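Local coordinates for protein putative acid phosphatase WZB (Escherichia coli, PDB 2WMY) that probably removes phosphate from phosphotyrosine in proteins, as a bacterial member of the low molecular weight protein tyrosine phosphatase family, at residues A[54-59]-A[64-69]; A[22-27]-A[132-137]. The protein carries 1 engineered substitution. All blocks are in the same frame, centred on the assembly; numbering follows the deposited sequence.

In the fold
Helix 21-32 lies on the parallel four-stranded sheet (order 37-42, 10-15, 84-87, 107-109) of the low molecular weight phosphatase fold, and the two contacts gather helix 53-61, its following loop and helix 127-147 around its outer side. Contact 2 joins helix 21-32, which follows strand 10-15, to the C-terminal helix 127-147, bringing together segments 105 residues apart. Contact 1 is local: helix 53-61 meets the chain that leaves it, and in sequence it falls between the two halves of contact 2. The centres are about 10 Å apart. R27 joins them through a probable hydrogen bond from NH1 to K67 O, and L64 packs on Y134. The N-terminal end of helix 21-32 carries R21, a predicted active-site residue.

Contact 1: A[54-59]-A[64-69]; sequences SAIRVA and LCLKGH
L66 reaches from the chain beyond helix 53-61 back to the helix and sets its two methyl groups against successive turns. CD2 lies over the backbone of A55, 3.7 Å from A55 O, and also meets A55 CB and the CG1 of I56. The other branch, CD1, packs 3.9 Å from A59 CB. Alanine suits both A55 and A59: each offers a single methyl, and the low surface left between them accepts the forked end of a leucine. I56 is bulkier and borders this hollow on its more exposed side.

Nearer the end of the helix the fit is closer, and A59 CB points at the returning chain. With CG anti to its backbone N (chi1 -177°), L64 carries its branched end toward helix 21-32, where it touches R27 and L28, while L64 CB lies against Y134 OH. A type II beta turn runs from L66 to H69, with G68 third at a positive phi of 92°. L64 N donates to A59 O over 2.8 Å, from above the carbonyl plane. This 6→1 bond, with the apolar contact of A59 CB and L64 CB at 4.2 Å, is consistent with a Schellman motif ending helix 53-61 in the low molecular weight phosphatase fold.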
loop_
_atom_site.group_PDB
_atom_site.type_symbol
_atom_site.label_atom_id
_atom_site.label_comp_id
_atom_site.label_asym_id
_atom_site.label_seq_id
_atom_site.Cartn_x
_atom_site.Cartn_y
_atom_site.Cartn_z
ATOM N N SER A 54 -13.558 -7.727 -3.853
ATOM C CA SER A 54 -14.074 -6.360 -3.781
ATOM C C SER A 54 -12.999 -5.336 -4.166
ATOM O O SER A 54 -13.303 -4.278 -4.730
ATOM C CB SER A 54 -14.630 -6.062 -2.385
ATOM O OG SER A 54 -15.795 -6.832 -2.142
ATOM N N ALA A 55 -11.743 -5.660 -3.867
ATOM C CA ALA A 55 -10.627 -4.800 -4.258
ATOM C C ALA A 55 -10.497 -4.762 -5.773
ATOM O O ALA A 55 -10.278 -3.705 -6.359
ATOM C CB ALA A 55 -9.335 -5.280 -3.631
ATOM N N ILE A 56 -10.627 -5.927 -6.399
ATOM C CA ILE A 56 -10.612 -6.025 -7.858
ATOM C C ILE A 56 -11.812 -5.314 -8.495
ATOM O O ILE A 56 -11.678 -4.687 -9.541
ATOM C CB ILE A 56 -10.576 -7.493 -8.331
ATOM C CG1 ILE A 56 -9.310 -8.177 -7.822
ATOM C CG2 ILE A 56 -10.649 -7.570 -9.853
ATOM C CD1 ILE A 56 -9.271 -9.653 -8.060
ATOM N N ARG A 57 -12.981 -5.415 -7.868
ATOM C CA ARG A 57 -14.163 -4.701 -8.354
ATOM C C ARG A 57 -13.936 -3.191 -8.404
ATOM O O ARG A 57 -14.088 -2.569 -9.458
ATOM C CB ARG A 57 -15.393 -4.991 -7.490
ATOM C CG ARG A 57 -16.343 -6.007 -8.087
ATOM C CD ARG A 57 -17.771 -5.806 -7.581
ATOM N NE ARG A 57 -17.830 -5.727 -6.126
ATOM C CZ ARG A 57 -17.707 -6.774 -5.318
ATOM N NH1 ARG A 57 -17.517 -7.988 -5.820
ATOM N NH2 ARG A 57 -17.771 -6.606 -4.004
ATOM N N VAL A 58 -13.575 -2.602 -7.268
ATOM C CA VAL A 58 -13.411 -1.154 -7.218
ATOM C C VAL A 58 -12.284 -0.703 -8.127
ATOM O O VAL A 58 -12.351 0.372 -8.718
ATOM C CB VAL A 58 -13.217 -0.602 -5.786
ATOM C CG1 VAL A 58 -11.802 -0.882 -5.259
ATOM C CG2 VAL A 58 -13.520 0.902 -5.767
ATOM N N ALA A 59 -11.258 -1.535 -8.249
ATOM C CA ALA A 59 -10.117 -1.195 -9.081
ATOM C C ALA A 59 -10.521 -1.137 -10.554
ATOM O O ALA A 59 -10.351 -0.106 -11.214
ATOM C CB ALA A 59 -8.998 -2.193 -8.870
ATOM N N LEU A 64 -8.309 0.431 -13.119
ATOM C CA LEU A 64 -7.041 -0.005 -12.544
ATOM C C LEU A 64 -6.945 -1.529 -12.509
ATOM O O LEU A 64 -7.885 -2.204 -12.095
ATOM C CB LEU A 64 -6.859 0.568 -11.134
ATOM C CG LEU A 64 -5.513 0.217 -10.491
ATOM C CD1 LEU A 64 -4.332 0.841 -11.275
ATOM C CD2 LEU A 64 -5.481 0.612 -9.017
ATOM N N CYS A 65 -5.799 -2.064 -12.925
ATOM C CA CYS A 65 -5.610 -3.515 -13.003
ATOM C C CYS A 65 -4.784 -4.070 -11.840
ATOM O O CYS A 65 -3.651 -3.639 -11.603
ATOM C CB CYS A 65 -4.970 -3.908 -14.342
ATOM S SG CYS A 65 -4.602 -5.695 -14.533
ATOM N N LEU A 66 -5.364 -5.033 -11.129
ATOM C CA LEU A 66 -4.705 -5.695 -10.004
ATOM C C LEU A 66 -4.195 -7.084 -10.375
ATOM O O LEU A 66 -3.738 -7.845 -9.521
ATOM C CB LEU A 66 -5.670 -5.806 -8.825
ATOM C CG LEU A 66 -5.568 -4.760 -7.713
ATOM C CD1 LEU A 66 -5.314 -3.363 -8.256
ATOM C CD2 LEU A 66 -6.813 -4.800 -6.830
ATOM N N LYS A 67 -4.259 -7.419 -11.653
ATOM C CA LYS A 67 -3.991 -8.790 -12.057
ATOM C C LYS A 67 -2.538 -9.195 -11.845
ATOM O O LYS A 67 -1.624 -8.392 -12.010
ATOM C CB LYS A 67 -4.452 -9.034 -13.497
ATOM C CG LYS A 67 -5.968 -9.056 -13.639
ATOM C CD LYS A 67 -6.406 -9.145 -15.093
ATOM C CE LYS A 67 -7.892 -9.429 -15.191
ATOM N NZ LYS A 67 -8.251 -10.060 -16.491
ATOM N N GLY A 68 -2.340 -10.448 -11.454
ATOM C CA GLY A 68 -1.011 -10.966 -11.207
ATOM C C GLY A 68 -0.573 -10.817 -9.765
ATOM O O GLY A 68 0.516 -11.251 -9.398
ATOM N N HIS A 69 -1.421 -10.209 -8.940
ATOM C CA HIS A 69 -1.036 -9.939 -7.564
ATOM C C HIS A 69 -0.958 -11.207 -6.730
ATOM O O HIS A 69 -1.703 -12.153 -6.954
ATOM C CB HIS A 69 -1.996 -8.964 -6.893
ATOM C CG HIS A 69 -1.719 -8.784 -5.437
ATOM N ND1 HIS A 69 -0.692 -7.994 -4.973
ATOM C CD2 HIS A 69 -2.308 -9.321 -4.341
ATOM C CE1 HIS A 69 -0.670 -8.037 -3.653
ATOM N NE2 HIS A 69 -1.641 -8.835 -3.246
#

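Contact 2: A[22-27]-A[132-137]; sequences SPIGER and SVYQLL
I24 and L137 form the apolar centre where helix 21-32 meets helix 127-147. The CG2 methyl of I24 touches L137 CD1 at 3.5 Å, and I24 CB lies 3.8 Å from the same L137 CD1, so one leucine branch rests against the branch point of the isoleucine. The two side chains cross at about a right angle. In I24, CG2 is anti to the backbone N while CG1 lies beside it (chi1 -72°); the beta-branched residue can thus send CG2 to this interface and CG1 toward A55 and V58 of helix 53-61.

The aromatic contact uses the same I24 CG2, 3.9 Å from Y134 CD1, with the methyl oblique to the ring. Although Y134's first side-chain bond is not aimed at the other helix, the ring's CD1-CE1 side comes close to the methyl.

G25 presents bare backbone, its N 4.1 Å from L137 CD1, and suits a close approach.

The helices meet through apolar groups. Within helix 21-32, R27 NE and E26 OE2 form a 2.7 Å salt bridge whose hydrogen bond is nearly straight (170°), OE2 accepting on its anti lone pair in the guanidinium plane. R27 NH1 also reaches K67 O, and E26 OE1 reaches S40 OG.

The two short axes approach to 10.1 Å at 37°. L28 extends the apolar surface, F110 joins L137 from a loop, and S22 faces strand 10-15, leaving helix 21-32 between the sheet and the C-terminal helix.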
loop_
_atom_site.group_PDB
_atom_site.type_symbol
_atom_site.label_atom_id
_atom_site.label_comp_id
_atom_site.label_asym_id
_atom_site.label_seq_id
_atom_site.Cartn_x
_atom_site.Cartn_y
_atom_site.Cartn_z
ATOM N N SER A 22 -2.742 -2.300 -0.041
ATOM C CA SER A 22 -1.424 -2.172 -0.676
ATOM C C SER A 22 -1.406 -2.576 -2.161
ATOM O O SER A 22 -0.762 -1.910 -2.977
ATOM C CB SER A 22 -0.282 -2.809 0.145
ATOM O OG SER A 22 -0.456 -4.194 0.391
ATOM N N PRO A 23 -2.146 -3.628 -2.537
ATOM C CA PRO A 23 -2.107 -3.949 -3.970
ATOM C C PRO A 23 -2.632 -2.784 -4.804
ATOM O O PRO A 23 -2.171 -2.542 -5.914
ATOM C CB PRO A 23 -3.050 -5.151 -4.102
ATOM C CG PRO A 23 -3.295 -5.638 -2.721
ATOM C CD PRO A 23 -3.083 -4.486 -1.793
ATOM N N ILE A 24 -3.612 -2.074 -4.264
ATOM C CA ILE A 24 -4.174 -0.924 -4.956
ATOM C C ILE A 24 -3.203 0.261 -4.925
ATOM O O ILE A 24 -2.970 0.909 -5.940
ATOM C CB ILE A 24 -5.542 -0.551 -4.364
ATOM C CG1 ILE A 24 -6.577 -1.601 -4.780
ATOM C CG2 ILE A 24 -5.954 0.839 -4.815
ATOM C CD1 ILE A 24 -7.950 -1.410 -4.133
ATOM N N GLY A 25 -2.614 0.515 -3.762
ATOM C CA GLY A 25 -1.614 1.563 -3.624
ATOM C C GLY A 25 -0.414 1.308 -4.515
ATOM O O GLY A 25 0.095 2.224 -5.157
ATOM N N GLU A 26 0.034 0.056 -4.562
ATOM C CA GLU A 26 1.158 -0.332 -5.411
ATOM C C GLU A 26 0.900 0.006 -6.870
ATOM O O GLU A 26 1.738 0.624 -7.528
ATOM C CB GLU A 26 1.438 -1.825 -5.269
ATOM C CG GLU A 26 2.259 -2.444 -6.382
ATOM C CD GLU A 26 2.237 -3.976 -6.325
ATOM O OE1 GLU A 26 2.706 -4.548 -5.313
ATOM O OE2 GLU A 26 1.743 -4.605 -7.285
ATOM N N ARG A 27 -0.264 -0.403 -7.373
ATOM C CA ARG A 27 -0.568 -0.258 -8.795
ATOM C C ARG A 27 -0.805 1.205 -9.175
ATOM O O ARG A 27 -0.442 1.637 -10.271
ATOM C CB ARG A 27 -1.768 -1.135 -9.195
ATOM C CG ARG A 27 -1.554 -2.633 -8.973
ATOM C CD ARG A 27 -0.429 -3.183 -9.838
ATOM N NE ARG A 27 -0.011 -4.512 -9.396
ATOM C CZ ARG A 27 -0.319 -5.647 -10.023
ATOM N NH1 ARG A 27 -1.037 -5.622 -11.138
ATOM N NH2 ARG A 27 0.096 -6.811 -9.535
ATOM N N SER A 132 -14.688 4.402 -1.265
ATOM C CA SER A 132 -14.130 5.420 -0.400
ATOM C C SER A 132 -12.629 5.197 -0.194
ATOM O O SER A 132 -11.829 6.101 -0.400
ATOM C CB SER A 132 -14.889 5.439 0.931
ATOM O OG SER A 132 -14.246 6.266 1.879
ATOM N N VAL A 133 -12.243 3.983 0.178
ATOM C CA VAL A 133 -10.826 3.663 0.325
ATOM C C VAL A 133 -10.043 3.851 -0.981
ATOM O O VAL A 133 -8.925 4.368 -0.967
ATOM C CB VAL A 133 -10.615 2.244 0.889
ATOM C CG1 VAL A 133 -9.131 1.890 0.912
ATOM C CG2 VAL A 133 -11.202 2.152 2.288
ATOM N N TYR A 134 -10.632 3.449 -2.106
ATOM C CA TYR A 134 -9.986 3.666 -3.399
ATOM C C TYR A 134 -9.662 5.140 -3.639
ATOM O O TYR A 134 -8.546 5.488 -4.050
ATOM C CB TYR A 134 -10.842 3.153 -4.561
ATOM C CG TYR A 134 -10.112 3.266 -5.882
ATOM C CD1 TYR A 134 -9.296 2.235 -6.333
ATOM C CD2 TYR A 134 -10.192 4.420 -6.651
ATOM C CE1 TYR A 134 -8.608 2.331 -7.537
ATOM C CE2 TYR A 134 -9.509 4.527 -7.852
ATOM C CZ TYR A 134 -8.716 3.476 -8.289
ATOM O OH TYR A 134 -8.026 3.566 -9.477
ATOM N N GLN A 135 -10.648 6.003 -3.407
ATOM C CA GLN A 135 -10.446 7.430 -3.619
ATOM C C GLN A 135 -9.326 7.970 -2.731
ATOM O O GLN A 135 -8.490 8.744 -3.180
ATOM C CB GLN A 135 -11.735 8.222 -3.390
ATOM C CG GLN A 135 -11.522 9.729 -3.536
ATOM C CD GLN A 135 -12.763 10.539 -3.227
ATOM O OE1 GLN A 135 -13.844 10.267 -3.749
ATOM N NE2 GLN A 135 -12.614 11.542 -2.374
ATOM N N LEU A 136 -9.311 7.555 -1.471
ATOM C CA LEU A 136 -8.264 7.979 -0.553
ATOM C C LEU A 136 -6.883 7.531 -1.030
ATOM O O LEU A 136 -5.930 8.300 -0.989
ATOM C CB LEU A 136 -8.535 7.446 0.847
ATOM C CG LEU A 136 -9.660 8.100 1.648
ATOM C CD1 LEU A 136 -9.900 7.304 2.924
ATOM C CD2 LEU A 136 -9.354 9.576 1.967
ATOM N N LEU A 137 -6.778 6.280 -1.471
ATOM C CA LEU A 137 -5.511 5.760 -1.976
ATOM C C LEU A 137 -5.071 6.521 -3.217
ATOM O O LEU A 137 -3.882 6.772 -3.429
ATOM C CB LEU A 137 -5.628 4.264 -2.284
ATOM C CG LEU A 137 -5.513 3.339 -1.066
ATOM C CD1 LEU A 137 -5.689 1.891 -1.468
ATOM C CD2 LEU A 137 -4.173 3.527 -0.371
#